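Local coordinates for phosphate-binding protein PstS (PDB 4N13) that binds inorganic phosphate with micromolar affinity as the solute-binding component of the PstSACB ABC transporter that imports it, at residues K35-T40 and V239-D244; E105-I110 and D145-K150; D163-K168 and I174-L179. One frame throughout, in Å; residues are numbered along the deposited sequence.

Contact 1 of 3, residues K35-T40 and V239-D244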
ATOM      1  N   LYS A  35      17.252  -1.270  22.736  1.00  9.66           N
ATOM      2  CA  LYS A  35      17.971  -2.389  23.352  1.00 10.40           C
ATOM      3  C   LYS A  35      19.404  -2.471  22.850  1.00 10.42           C
ATOM      4  O   LYS A  35      20.272  -2.985  23.550  1.00 12.64           O
ATOM      5  CB  LYS A  35      17.263  -3.722  23.067  1.00 11.34           C
ATOM      6  CG  LYS A  35      15.831  -3.808  23.545  1.00 12.50           C
ATOM      7  CD  LYS A  35      15.729  -3.734  25.046  1.00 13.74           C
ATOM      8  CE  LYS A  35      16.426  -4.906  25.706  1.00 13.98           C
ATOM      9  NZ  LYS A  35      16.131  -4.915  27.161  1.00 16.65           N
ATOM     10  N   ILE A  36      19.640  -2.012  21.619  1.00  8.52           N
ATOM     11  CA  ILE A  36      20.967  -2.008  21.010  1.00  8.50           C
ATOM     12  C   ILE A  36      21.759  -0.746  21.352  1.00  8.38           C
ATOM     13  O   ILE A  36      22.939  -0.808  21.678  1.00  8.90           O
ATOM     14  CB  ILE A  36      20.820  -2.125  19.479  1.00  8.72           C
ATOM     15  CG1 ILE A  36      20.244  -3.499  19.133  1.00 10.77           C
ATOM     16  CG2 ILE A  36      22.157  -1.887  18.783  1.00 10.15           C
ATOM     17  CD1 ILE A  36      19.813  -3.668  17.679  1.00 12.80           C
ATOM     18  N   ASN A  37      21.096   0.399  21.260  1.00  8.62           N
ATOM     19  CA  ASN A  37      21.759   1.674  21.462  1.00  8.31           C
ATOM     20  C   ASN A  37      20.877   2.583  22.267  1.00 10.71           C
ATOM     21  O   ASN A  37      19.968   3.190  21.729  1.00 13.01           O
ATOM     22  CB  ASN A  37      22.066   2.317  20.115  1.00 10.00           C
ATOM     23  CG  ASN A  37      22.773   3.659  20.253  1.00 10.35           C
ATOM     24  OD1 ASN A  37      23.137   4.080  21.349  1.00 12.48           O
ATOM     25  ND2 ASN A  37      22.966   4.336  19.140  1.00 12.04           N
ATOM     26  N   ASN A  38      21.133   2.696  23.557  1.00 11.15           N
ATOM     27  CA  ASN A  38      20.302   3.542  24.411  1.00 13.99           C
ATOM     28  C   ASN A  38      20.815   4.975  24.500  1.00 14.15           C
ATOM     29  O   ASN A  38      20.331   5.767  25.312  1.00 17.15           O
ATOM     30  CB  ASN A  38      20.154   2.942  25.816  1.00 18.58           C
ATOM     31  CG  ASN A  38      21.486   2.763  26.521  1.00 21.16           C
ATOM     32  OD1 ASN A  38      22.480   3.404  26.181  1.00 23.58           O
ATOM     33  ND2 ASN A  38      21.513   1.877  27.512  1.00 25.15           N
ATOM     34  N   ASN A  39      21.762   5.319  23.637  1.00 12.10           N
ATOM     35  CA  ASN A  39      22.314   6.673  23.606  1.00 13.10           C
ATOM     36  C   ASN A  39      21.657   7.585  22.561  1.00 12.70           C
ATOM     37  O   ASN A  39      22.045   8.748  22.417  1.00 14.34           O
ATOM     38  CB  ASN A  39      23.817   6.624  23.338  1.00 17.62           C
ATOM     39  CG  ASN A  39      24.463   7.993  23.384  1.00 23.30           C
ATOM     40  OD1 ASN A  39      24.508   8.632  24.436  1.00 25.57           O
ATOM     41  ND2 ASN A  39      24.971   8.453  22.239  1.00 25.42           N
ATOM     42  N   THR A  40      20.663   7.071  21.844  1.00 11.30           N
ATOM     43  CA  THR A  40      19.862   7.890  20.951  1.00  9.72           C
ATOM     44  C   THR A  40      18.420   7.850  21.399  1.00 10.33           C
ATOM     45  O   THR A  40      17.882   6.790  21.720  1.00 12.18           O
ATOM     46  CB  THR A  40      19.953   7.403  19.493  1.00 11.09           C
ATOM     47  OG1 THR A  40      21.308   7.524  19.067  1.00 13.06           O
ATOM     48  CG2 THR A  40      19.114   8.255  18.557  1.00 12.99           C
ATOM     49  N   VAL A 239      21.225   9.121  12.776  1.00  7.99           N
ATOM     50  CA  VAL A 239      20.213   8.886  11.752  1.00  8.04           C
ATOM     51  C   VAL A 239      20.602   7.655  10.912  1.00  8.02           C
ATOM     52  O   VAL A 239      19.787   6.743  10.693  1.00  8.04           O
ATOM     53  CB  VAL A 239      20.076  10.140  10.869  1.00  8.42           C
ATOM     54  CG1 VAL A 239      19.311   9.850   9.585  1.00  9.04           C
ATOM     55  CG2 VAL A 239      19.448  11.249  11.669  1.00  9.64           C
ATOM     56  N   THR A 240      21.853   7.602  10.464  1.00  7.77           N
ATOM     57  CA  THR A 240      22.323   6.436   9.721  1.00  8.29           C
ATOM     58  C   THR A 240      22.132   5.154  10.520  1.00  6.99           C
ATOM     59  O   THR A 240      21.694   4.139   9.988  1.00  7.05           O
ATOM     60  CB  THR A 240      23.793   6.628   9.390  1.00 10.73           C
ATOM     61  OG1 THR A 240      23.905   7.821   8.627  1.00 12.61           O
ATOM     62  CG2 THR A 240      24.355   5.458   8.608  1.00 11.06           C
ATOM     63  N   GLN A 241      22.444   5.190  11.802  1.00  6.60           N
ATOM     64  CA  GLN A 241      22.273   4.013  12.637  1.00  6.07           C
ATOM     65  C   GLN A 241      20.819   3.555  12.701  1.00  6.34           C
ATOM     66  O   GLN A 241      20.531   2.376  12.602  1.00  7.14           O
ATOM     67  CB  GLN A 241      22.738   4.306  14.054  1.00  7.46           C
ATOM     68  CG  GLN A 241      24.256   4.436  14.216  1.00  8.43           C
ATOM     69  CD  GLN A 241      24.637   4.874  15.620  1.00  9.18           C
ATOM     70  OE1 GLN A 241      24.007   5.758  16.195  1.00 10.74           O
ATOM     71  NE2 GLN A 241      25.659   4.263  16.172  1.00 10.61           N
ATOM     72  N   PHE A 242      19.901   4.474  12.917  1.00  6.43           N
ATOM     73  CA  PHE A 242      18.510   4.060  13.034  1.00  6.13           C
ATOM     74  C   PHE A 242      17.981   3.515  11.705  1.00  6.10           C
ATOM     75  O   PHE A 242      17.273   2.524  11.687  1.00  6.82           O
ATOM     76  CB  PHE A 242      17.596   5.175  13.568  1.00  6.96           C
ATOM     77  CG  PHE A 242      16.213   4.689  13.864  1.00  6.39           C
ATOM     78  CD1 PHE A 242      16.012   3.833  14.931  1.00  7.98           C
ATOM     79  CD2 PHE A 242      15.128   5.007  13.063  1.00  6.51           C
ATOM     80  CE1 PHE A 242      14.781   3.329  15.207  1.00  8.64           C
ATOM     81  CE2 PHE A 242      13.870   4.509  13.353  1.00  7.18           C
ATOM     82  CZ  PHE A 242      13.708   3.676  14.432  1.00  7.72           C
ATOM     83  N   ILE A 243      18.315   4.167  10.596  1.00  6.62           N
ATOM     84  CA  ILE A 243      17.899   3.687   9.285  1.00  6.85           C
ATOM     85  C   ILE A 243      18.464   2.294   9.014  1.00  7.07           C
ATOM     86  O   ILE A 243      17.762   1.421   8.486  1.00  8.48           O
ATOM     87  CB  ILE A 243      18.294   4.695   8.191  1.00  7.72           C
ATOM     88  CG1 ILE A 243      17.515   5.990   8.418  1.00  8.14           C
ATOM     89  CG2 ILE A 243      18.090   4.081   6.810  1.00  8.08           C
ATOM     90  CD1 ILE A 243      17.870   7.113   7.483  1.00  9.77           C
ATOM     91  N   ASP A 244      19.714   2.078   9.399  1.00  6.58           N
ATOM     92  CA  ASP A 244      20.331   0.763   9.264  1.00  7.04           C
ATOM     93  C   ASP A 244      19.564  -0.288  10.066  1.00  7.79           C
ATOM     94  O   ASP A 244      19.384  -1.422   9.611  1.00  8.83           O
ATOM     95  CB  ASP A 244      21.782   0.832   9.719  1.00  9.07           C
ATOM     96  CG  ASP A 244      22.465  -0.506   9.689  1.00 11.20           C
ATOM     97  OD1 ASP A 244      22.699  -1.026   8.584  1.00 13.61           O
ATOM     98  OD2 ASP A 244      22.754  -1.041  10.777  1.00 11.61           O
TER
HETATM   99  O   HOH W   1      21.190   6.231  16.654  1.00 11.21           O

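Contact 2 of 3, residues E105-I110 and D145-K150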
ATOM      1  N   GLU A 105      -4.871  -1.318 -16.922  1.00  9.06           N
ATOM      2  CA  GLU A 105      -5.776  -0.463 -17.667  1.00  9.38           C
ATOM      3  C   GLU A 105      -7.212  -0.978 -17.586  1.00  8.80           C
ATOM      4  O   GLU A 105      -8.147  -0.211 -17.316  1.00 10.02           O
ATOM      5  CB  GLU A 105      -5.351  -0.350 -19.123  1.00 10.69           C
ATOM      6  CG  GLU A 105      -6.184   0.659 -19.902  1.00 13.32           C
ATOM      7  CD  GLU A 105      -5.748   2.124 -19.731  1.00 15.90           C
ATOM      8  OE1 GLU A 105      -6.557   3.010 -20.068  1.00 21.19           O
ATOM      9  OE2 GLU A 105      -4.618   2.403 -19.268  1.00 15.20           O
ATOM     10  N   ASN A 106      -7.403  -2.271 -17.831  1.00  8.69           N
ATOM     11  CA  ASN A 106      -8.748  -2.815 -17.793  1.00  8.71           C
ATOM     12  C   ASN A 106      -9.309  -2.855 -16.380  1.00  8.63           C
ATOM     13  O   ASN A 106     -10.508  -2.631 -16.166  1.00  9.22           O
ATOM     14  CB  ASN A 106      -8.809  -4.187 -18.461  1.00  9.57           C
ATOM     15  CG  ASN A 106      -8.794  -4.090 -19.966  1.00 11.80           C
ATOM     16  OD1 ASN A 106      -9.189  -3.077 -20.523  1.00 14.87           O
ATOM     17  ND2 ASN A 106      -8.354  -5.135 -20.626  1.00 14.22           N
ATOM     18  N   LEU A 107      -8.446  -3.121 -15.409  1.00  8.64           N
ATOM     19  CA  LEU A 107      -8.867  -3.109 -14.027  1.00  8.66           C
ATOM     20  C   LEU A 107      -9.380  -1.712 -13.630  1.00  8.06           C
ATOM     21  O   LEU A 107     -10.431  -1.584 -12.989  1.00  9.03           O
ATOM     22  CB  LEU A 107      -7.698  -3.547 -13.158  1.00  9.44           C
ATOM     23  CG  LEU A 107      -7.976  -3.695 -11.664  1.00 11.03           C
ATOM     24  CD1 LEU A 107      -9.096  -4.664 -11.372  1.00 10.95           C
ATOM     25  CD2 LEU A 107      -6.709  -4.177 -10.976  1.00 11.62           C
ATOM     26  N   ALA A 108      -8.645  -0.677 -14.015  1.00  8.57           N
ATOM     27  CA  ALA A 108      -9.064   0.688 -13.729  1.00  8.84           C
ATOM     28  C   ALA A 108     -10.401   1.014 -14.382  1.00  8.27           C
ATOM     29  O   ALA A 108     -11.210   1.727 -13.805  1.00  9.11           O
ATOM     30  CB  ALA A 108      -8.012   1.659 -14.178  1.00  9.46           C
ATOM     31  N   LYS A 109     -10.652   0.483 -15.574  1.00  8.19           N
ATOM     32  CA  LYS A 109     -11.915   0.705 -16.257  1.00  8.75           C
ATOM     33  C   LYS A 109     -13.062  -0.064 -15.596  1.00  7.78           C
ATOM     34  O   LYS A 109     -14.212   0.364 -15.672  1.00  9.68           O
ATOM     35  CB  LYS A 109     -11.772   0.322 -17.732  1.00  9.85           C
ATOM     36  CG  LYS A 109     -10.957   1.320 -18.540  1.00 11.02           C
ATOM     37  CD  LYS A 109     -10.712   0.808 -19.957  1.00 14.10           C
ATOM     38  CE  LYS A 109      -9.963   1.816 -20.791  1.00 15.95           C
ATOM     39  NZ  LYS A 109      -9.786   1.332 -22.180  1.00 18.26           N
ATOM     40  N   ILE A 110     -12.789  -1.195 -14.936  1.00  8.24           N
ATOM     41  CA  ILE A 110     -13.837  -1.837 -14.113  1.00  8.12           C
ATOM     42  C   ILE A 110     -14.127  -0.925 -12.914  1.00  8.24           C
ATOM     43  O   ILE A 110     -15.282  -0.643 -12.572  1.00  9.50           O
ATOM     44  CB  ILE A 110     -13.426  -3.258 -13.650  1.00  8.44           C
ATOM     45  CG1 ILE A 110     -13.358  -4.196 -14.854  1.00 10.32           C
ATOM     46  CG2 ILE A 110     -14.368  -3.763 -12.575  1.00  9.09           C
ATOM     47  CD1 ILE A 110     -12.820  -5.570 -14.559  1.00 11.91           C
ATOM     48  N   ASP A 145      -5.474   6.224  -5.688  1.00  9.40           N
ATOM     49  CA  ASP A 145      -4.203   6.856  -5.992  1.00 11.74           C
ATOM     50  C   ASP A 145      -3.348   6.021  -6.944  1.00 12.44           C
ATOM     51  O   ASP A 145      -2.681   6.564  -7.819  1.00 15.09           O
ATOM     52  CB  ASP A 145      -3.447   7.142  -4.688  1.00 13.49           C
ATOM     53  CG  ASP A 145      -4.116   8.245  -3.856  1.00 16.29           C
ATOM     54  OD1 ASP A 145      -4.996   8.971  -4.393  1.00 19.59           O
ATOM     55  OD2 ASP A 145      -3.755   8.396  -2.666  1.00 19.02           O
ATOM     56  N   LEU A 146      -3.363   4.704  -6.775  1.00 11.57           N
ATOM     57  CA  LEU A 146      -2.476   3.820  -7.527  1.00 12.69           C
ATOM     58  C   LEU A 146      -3.029   3.479  -8.898  1.00 13.40           C
ATOM     59  O   LEU A 146      -2.269   3.229  -9.824  1.00 16.15           O
ATOM     60  CB  LEU A 146      -2.240   2.521  -6.761  1.00 13.43           C
ATOM     61  CG  LEU A 146      -1.410   2.657  -5.491  1.00 15.31           C
ATOM     62  CD1 LEU A 146      -1.537   1.363  -4.705  1.00 14.73           C
ATOM     63  CD2 LEU A 146       0.051   2.986  -5.803  1.00 18.68           C
ATOM     64  N   LEU A 147      -4.351   3.421  -9.015  1.00 12.01           N
ATOM     65  CA  LEU A 147      -4.979   3.012 -10.254  1.00 11.71           C
ATOM     66  C   LEU A 147      -5.733   4.164 -10.907  1.00 11.84           C
ATOM     67  O   LEU A 147      -5.347   4.613 -11.977  1.00 13.88           O
ATOM     68  CB  LEU A 147      -5.885   1.784 -10.044  1.00 13.33           C
ATOM     69  CG  LEU A 147      -5.156   0.451  -9.951  1.00 14.26           C
ATOM     70  CD1 LEU A 147      -6.018  -0.643  -9.352  1.00 14.34           C
ATOM     71  CD2 LEU A 147      -4.693   0.058 -11.343  1.00 16.28           C
ATOM     72  N   LEU A 148      -6.792   4.663 -10.281  1.00 10.30           N
ATOM     73  CA  LEU A 148      -7.655   5.616 -10.957  1.00 10.10           C
ATOM     74  C   LEU A 148      -6.924   6.890 -11.338  1.00  9.23           C
ATOM     75  O   LEU A 148      -7.048   7.355 -12.474  1.00 10.80           O
ATOM     76  CB  LEU A 148      -8.858   5.966 -10.080  1.00 10.93           C
ATOM     77  CG  LEU A 148      -9.851   4.830  -9.845  1.00 14.05           C
ATOM     78  CD1 LEU A 148     -10.947   5.251  -8.863  1.00 16.60           C
ATOM     79  CD2 LEU A 148     -10.483   4.384 -11.149  1.00 16.60           C
ATOM     80  N   ASN A 149      -6.184   7.459 -10.389  1.00 10.13           N
ATOM     81  CA  ASN A 149      -5.537   8.744 -10.625  1.00 12.12           C
ATOM     82  C   ASN A 149      -4.371   8.647 -11.597  1.00 14.62           C
ATOM     83  O   ASN A 149      -3.983   9.639 -12.178  1.00 17.53           O
ATOM     84  CB  ASN A 149      -5.054   9.364  -9.313  1.00 13.00           C
ATOM     85  CG  ASN A 149      -6.191   9.841  -8.445  1.00 15.48           C
ATOM     86  OD1 ASN A 149      -7.347   9.869  -8.865  1.00 18.10           O
ATOM     87  ND2 ASN A 149      -5.868  10.224  -7.216  1.00 16.30           N
ATOM     88  N   LYS A 150      -3.819   7.452 -11.777  1.00 14.56           N
ATOM     89  CA  LYS A 150      -2.708   7.264 -12.705  1.00 15.07           C
ATOM     90  C   LYS A 150      -3.177   6.890 -14.105  1.00 15.33           C
ATOM     91  O   LYS A 150      -2.575   7.291 -15.092  1.00 18.38           O
ATOM     92  CB  LYS A 150      -1.731   6.221 -12.173  1.00 17.68           C
ATOM     93  CG  LYS A 150      -1.097   6.658 -10.859  1.00 19.96           C
ATOM     94  CD  LYS A 150       0.155   5.885 -10.523  1.00 22.08           C
ATOM     95  CE  LYS A 150       0.691   6.283  -9.169  1.00 23.63           C
ATOM     96  NZ  LYS A 150       1.955   5.575  -8.855  1.00 25.53           N
TER

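Contact 3 of 3, residues D163-K168 and I174-L179. With SO4 (sulfate ion), chain C.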
ATOM      1  N   ASP A 163     -22.253   2.970  -8.339  1.00 17.94           N
ATOM      2  CA  ASP A 163     -23.125   1.939  -7.803  1.00 19.50           C
ATOM      3  C   ASP A 163     -22.360   0.704  -7.321  1.00 18.88           C
ATOM      4  O   ASP A 163     -22.887  -0.406  -7.361  1.00 22.48           O
ATOM      5  CB  ASP A 163     -24.203   1.537  -8.820  1.00 21.86           C
ATOM      6  CG  ASP A 163     -23.632   0.913 -10.072  1.00 23.54           C
ATOM      7  OD1 ASP A 163     -22.544   1.339 -10.501  1.00 25.13           O
ATOM      8  OD2 ASP A 163     -24.274  -0.006 -10.635  1.00 25.53           O
ATOM      9  N   GLY A 164     -21.143   0.887  -6.831  1.00 17.36           N
ATOM     10  CA  GLY A 164     -20.449  -0.202  -6.166  1.00 15.40           C
ATOM     11  C   GLY A 164     -21.132  -0.609  -4.867  1.00 14.41           C
ATOM     12  O   GLY A 164     -21.847   0.186  -4.254  1.00 17.38           O
ATOM     13  N   ILE A 165     -20.928  -1.865  -4.460  1.00 12.07           N
ATOM     14  CA  ILE A 165     -21.496  -2.396  -3.212  1.00 12.10           C
ATOM     15  C   ILE A 165     -20.434  -2.074  -2.160  1.00 12.13           C
ATOM     16  O   ILE A 165     -19.313  -2.632  -2.188  1.00 12.71           O
ATOM     17  CB  ILE A 165     -21.675  -3.920  -3.320  1.00 10.73           C
ATOM     18  CG1 ILE A 165     -22.754  -4.291  -4.342  1.00 12.58           C
ATOM     19  CG2 ILE A 165     -21.960  -4.513  -1.937  1.00 13.25           C
ATOM     20  CD1 ILE A 165     -22.690  -5.735  -4.791  1.00 16.08           C
ATOM     21  N   VAL A 166     -20.745  -1.182  -1.226  1.00  9.56           N
ATOM     22  CA  VAL A 166     -19.721  -0.635  -0.353  1.00  8.56           C
ATOM     23  C   VAL A 166     -19.659  -1.403   0.961  1.00  8.62           C
ATOM     24  O   VAL A 166     -20.675  -1.576   1.621  1.00  9.89           O
ATOM     25  CB  VAL A 166     -19.971   0.863  -0.074  1.00 11.10           C
ATOM     26  CG1 VAL A 166     -18.913   1.423   0.884  1.00 10.87           C
ATOM     27  CG2 VAL A 166     -20.020   1.661  -1.379  1.00 13.61           C
ATOM     28  N   VAL A 167     -18.467  -1.850   1.352  1.00  7.84           N
ATOM     29  CA  VAL A 167     -18.270  -2.533   2.621  1.00  8.27           C
ATOM     30  C   VAL A 167     -17.118  -1.902   3.407  1.00  8.26           C
ATOM     31  O   VAL A 167     -16.302  -1.164   2.844  1.00  9.03           O
ATOM     32  CB  VAL A 167     -18.046  -4.052   2.433  1.00  7.97           C
ATOM     33  CG1 VAL A 167     -19.219  -4.673   1.691  1.00  9.60           C
ATOM     34  CG2 VAL A 167     -16.739  -4.325   1.701  1.00  8.97           C
ATOM     35  N   LYS A 168     -17.041  -2.198   4.702  1.00  8.77           N
ATOM     36  CA  LYS A 168     -16.233  -1.391   5.615  1.00  9.86           C
ATOM     37  C   LYS A 168     -15.017  -2.093   6.219  1.00  8.94           C
ATOM     38  O   LYS A 168     -14.424  -1.611   7.176  1.00 11.27           O
ATOM     39  CB  LYS A 168     -17.121  -0.842   6.733  1.00 12.81           C
ATOM     40  CG  LYS A 168     -18.140   0.177   6.217  1.00 16.00           C
ATOM     41  CD  LYS A 168     -18.874   0.911   7.313  1.00 21.52           C
ATOM     42  CE  LYS A 168     -20.250   0.331   7.549  1.00 25.85           C
ATOM     43  NZ  LYS A 168     -21.145   1.283   8.279  1.00 28.78           N
ATOM     44  N   ILE A 174     -14.216 -10.055   1.534  1.00  6.34           N
ATOM     45  CA  ILE A 174     -14.165 -11.489   1.312  1.00  6.63           C
ATOM     46  C   ILE A 174     -15.558 -12.104   1.437  1.00  6.63           C
ATOM     47  O   ILE A 174     -15.981 -12.868   0.571  1.00  7.35           O
ATOM     48  CB  ILE A 174     -13.156 -12.138   2.287  1.00  7.28           C
ATOM     49  CG1 ILE A 174     -11.735 -11.728   1.919  1.00  8.32           C
ATOM     50  CG2 ILE A 174     -13.279 -13.638   2.274  1.00  7.81           C
ATOM     51  CD1 ILE A 174     -10.705 -12.062   3.000  1.00  9.19           C
ATOM     52  N   GLU A 175     -16.258 -11.793   2.520  1.00  6.55           N
ATOM     53  CA  GLU A 175     -17.578 -12.374   2.706  1.00  7.76           C
ATOM     54  C   GLU A 175     -18.543 -11.967   1.602  1.00  6.70           C
ATOM     55  O   GLU A 175     -19.269 -12.789   1.045  1.00  7.14           O
ATOM     56  CB  GLU A 175     -18.162 -12.009   4.068  1.00 10.80           C
ATOM     57  CG  GLU A 175     -19.446 -12.784   4.354  1.00 16.42           C
ATOM     58  CD  GLU A 175     -19.934 -12.621   5.775  1.00 21.95           C
ATOM     59  OE1 GLU A 175     -19.391 -13.313   6.657  1.00 25.66           O
ATOM     60  OE2 GLU A 175     -20.845 -11.802   6.011  1.00 24.67           O
ATOM     61  N   LYS A 176     -18.533 -10.695   1.249  1.00  6.67           N
ATOM     62  CA  LYS A 176     -19.427 -10.192   0.224  1.00  6.25           C
ATOM     63  C   LYS A 176     -19.115 -10.836  -1.138  1.00  6.15           C
ATOM     64  O   LYS A 176     -20.015 -11.188  -1.886  1.00  7.16           O
ATOM     65  CB  LYS A 176     -19.344  -8.658   0.139  1.00  6.84           C
ATOM     66  CG  LYS A 176     -20.355  -8.026  -0.813  1.00  7.07           C
ATOM     67  CD  LYS A 176     -21.799  -8.126  -0.344  1.00  6.57           C
ATOM     68  CE  LYS A 176     -22.085  -7.280   0.878  1.00  7.57           C
ATOM     69  NZ  LYS A 176     -23.504  -7.424   1.311  1.00  9.53           N
ATOM     70  N   THR A 177     -17.835 -10.989  -1.461  1.00  6.25           N
ATOM     71  CA  THR A 177     -17.436 -11.588  -2.727  1.00  6.64           C
ATOM     72  C   THR A 177     -17.935 -13.043  -2.767  1.00  6.96           C
ATOM     73  O   THR A 177     -18.440 -13.515  -3.795  1.00  8.85           O
ATOM     74  CB  THR A 177     -15.908 -11.522  -2.900  1.00  7.61           C
ATOM     75  OG1 THR A 177     -15.498 -10.154  -2.939  1.00  8.72           O
ATOM     76  CG2 THR A 177     -15.480 -12.177  -4.188  1.00  7.71           C
ATOM     77  N   SER A 178     -17.837 -13.735  -1.639  1.00  6.22           N
ATOM     78  CA  SER A 178     -18.275 -15.124  -1.553  1.00  8.61           C
ATOM     79  C   SER A 178     -19.778 -15.274  -1.759  1.00  8.51           C
ATOM     80  O   SER A 178     -20.231 -16.316  -2.205  1.00 12.36           O
ATOM     81  CB  SER A 178     -17.832 -15.738  -0.224  1.00  9.70           C
ATOM     82  OG  SER A 178     -18.659 -15.388   0.872  1.00 12.18           O
ATOM     83  N   LEU A 179     -20.540 -14.218  -1.468  1.00  7.18           N
ATOM     84  CA  LEU A 179     -21.994 -14.252  -1.554  1.00  7.15           C
ATOM     85  C   LEU A 179     -22.554 -13.588  -2.790  1.00  7.08           C
ATOM     86  O   LEU A 179     -23.734 -13.753  -3.064  1.00  9.38           O
ATOM     87  CB  LEU A 179     -22.603 -13.567  -0.326  1.00  8.94           C
ATOM     88  CG  LEU A 179     -22.497 -14.328   0.997  1.00 10.74           C
ATOM     89  CD1 LEU A 179     -23.005 -13.473   2.136  1.00 12.72           C
ATOM     90  CD2 LEU A 179     -23.261 -15.660   0.908  1.00 12.84           C
TER
HETATM   91  S   SO4 C 302     -18.545  -4.210   7.370  0.70  9.61           S
HETATM   92  O1  SO4 C 302     -18.991  -3.796   6.017  0.70  9.11           O
HETATM   93  O2  SO4 C 302     -19.041  -5.532   7.667  0.70  9.17           O
HETATM   94  O3  SO4 C 302     -17.086  -4.272   7.462  0.70  9.50           O
HETATM   95  O4  SO4 C 302     -19.096  -3.262   8.367  0.70 11.14           O

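Contact 1 of 3, residues K35-T40 and V239-D244
N37 meets Q241 where the beta-alpha-beta crossover formed by strand 12-18, helix 23-36 and strand 40-45 makes its last turn, beside helix 237-246. This crossover belongs to one lobe of the two-lobed fold of class II solute-binding proteins, and the contact lies at that lobe's far end, away from the phosphate site. N37 occupies the link between helix and strand and folds back on it: its OD1 accepts from N39 N at 2.9 Å. This is an Asx turn, although the donor sits well above the carbonyl plane, 44° out of it. With CG anti to the backbone N (chi1 -180°) the amide group is brought to the neighbouring helix, and a chi2 near zero turns OD1 to N39 N and ND2 to Q241. There the extended side chain of Q241 comes across that of N37 at about a right angle, the two amide planes 74° apart. N37 ND2 lies 3.4 Å from Q241 OE1, yet the angle is too poor for a hydrogen bond, and ND2 bonds instead to the hydroxyl of Y33, one turn back on helix 23-36. Y33 thus contacts both side chains, N37 by a hydrogen bond and Q241 by packing. F242, next to Q241 on helix 237-246, packs on L26, M29 and I30 of helix 23-36. T40, already in strand 40-45, is buried, and its hydroxyl stays 4.3 Å from Q241 OE1. A water spans that separation: it accepts from T40 OG1 at 2.7 Å and donates to Q241 OE1 at 2.9 Å.

Contact 2 of 3, residues E105-I110 and D145-K150
L107 and A108 of helix 104-111 pack against L147 and L148 of helix 138-151 in a helix-helix contact in which all the side chains that meet are apolar. All four residues are buried. The approach is closest at A108 and L148, whose CA atoms are 5.8 Å apart, a separation that the small side chain of A108 permits; its CB is 4.5 Å from L147 O. L148 reaches over with one branch, placing CD2 3.8 Å from A108 O, a van der Waals approach of a methyl to a backbone carbonyl. Beside it L107 and L147 cross at about a right angle and touch by single methyls, L107 CD2 to L147 CD1 at 4.0 Å. The CB of L107 does not point at the other helix; having CG anti to the backbone N (chi1 -176°) helps bring CD2 to L147. A wider, pi-type turn at 145-148 interrupts the regular winding of the second helix as it delivers these leucines. By contrast, the opposite face of helix 138-151 carries N149 and K150 into solvent, and K109 points away from the contact on helix 104-111. I151 touches A108 and also the E105 side chain, where the seam reaches its more open end, while L111 covers both L147 and L148. A salt bridge from D145 to R224 ties helix 138-151 to strand 223-230, and helix 104-111 in turn rests L107 and I110 on I102 of strand 101-102.

Contact 3 of 3, residues D163-K168 and I174-L179
No aromatic ring, amide or carboxylate plane enters where K176 meets I165 and V167; the surfaces in touch are an aliphatic lysine chain and the helix-facing side of a short strand. I165 and V167 both direct their CB toward the helix, with V166 between them turned away. K176 leaves its helix with CG anti to the backbone N, then bends at chi2 and chi3 (both 69°), which folds the chain back so that its methylenes pass at a slant across the I165 and V167 side chains. CE reaches both residues, 3.9 Å from I165 CG2 and 4.0 Å from V167 CG1, while CD is 4.0 Å from I165 CG2. Strand 165-167, helix 170-179 and strand 183-188 form a beta-alpha-beta crossover, the two strands pairing parallel with strand 129-133 between them; I165 and V167 bond to that strand through their backbones. I131, on the same central strand, touches both V167 and K176 and so continues the apolar floor under the helix. A sulfate ion, probably from the crystallisation liquor, sits beside the start of the helix, at the C-terminal end of strand 165-167. K168 N donates to sulfate O1 at 2.8 Å, with an N-H...O angle of 153°, and S169 OG provides another hydrogen bond. V167 CB lies 3.7 Å from sulfate O1, and K168 CB is 3.5 Å from sulfate O3.

Contact 1 lies in one lobe and contacts 2 and 3 in the other, on opposite sides of the chain's centre; contacts 1 and 2 have centres 40 Å apart. Contact 2 is the core contact, leucine and alanine between two helices. Contacts 1 and 3 are only partly buried, and each involves a long polar side chain from its helix, Q241 or K176. Contact 1 brings two amides together without a direct bond and links a hydroxyl to one of them through a water, whereas contact 3 uses the hydrocarbon part of its lysine. No helix or strand is shared. Helix 138-151 and strand 165-167 are consecutive elements, yet contacts 2 and 3 stay about 8 Å apart at the nearest atoms.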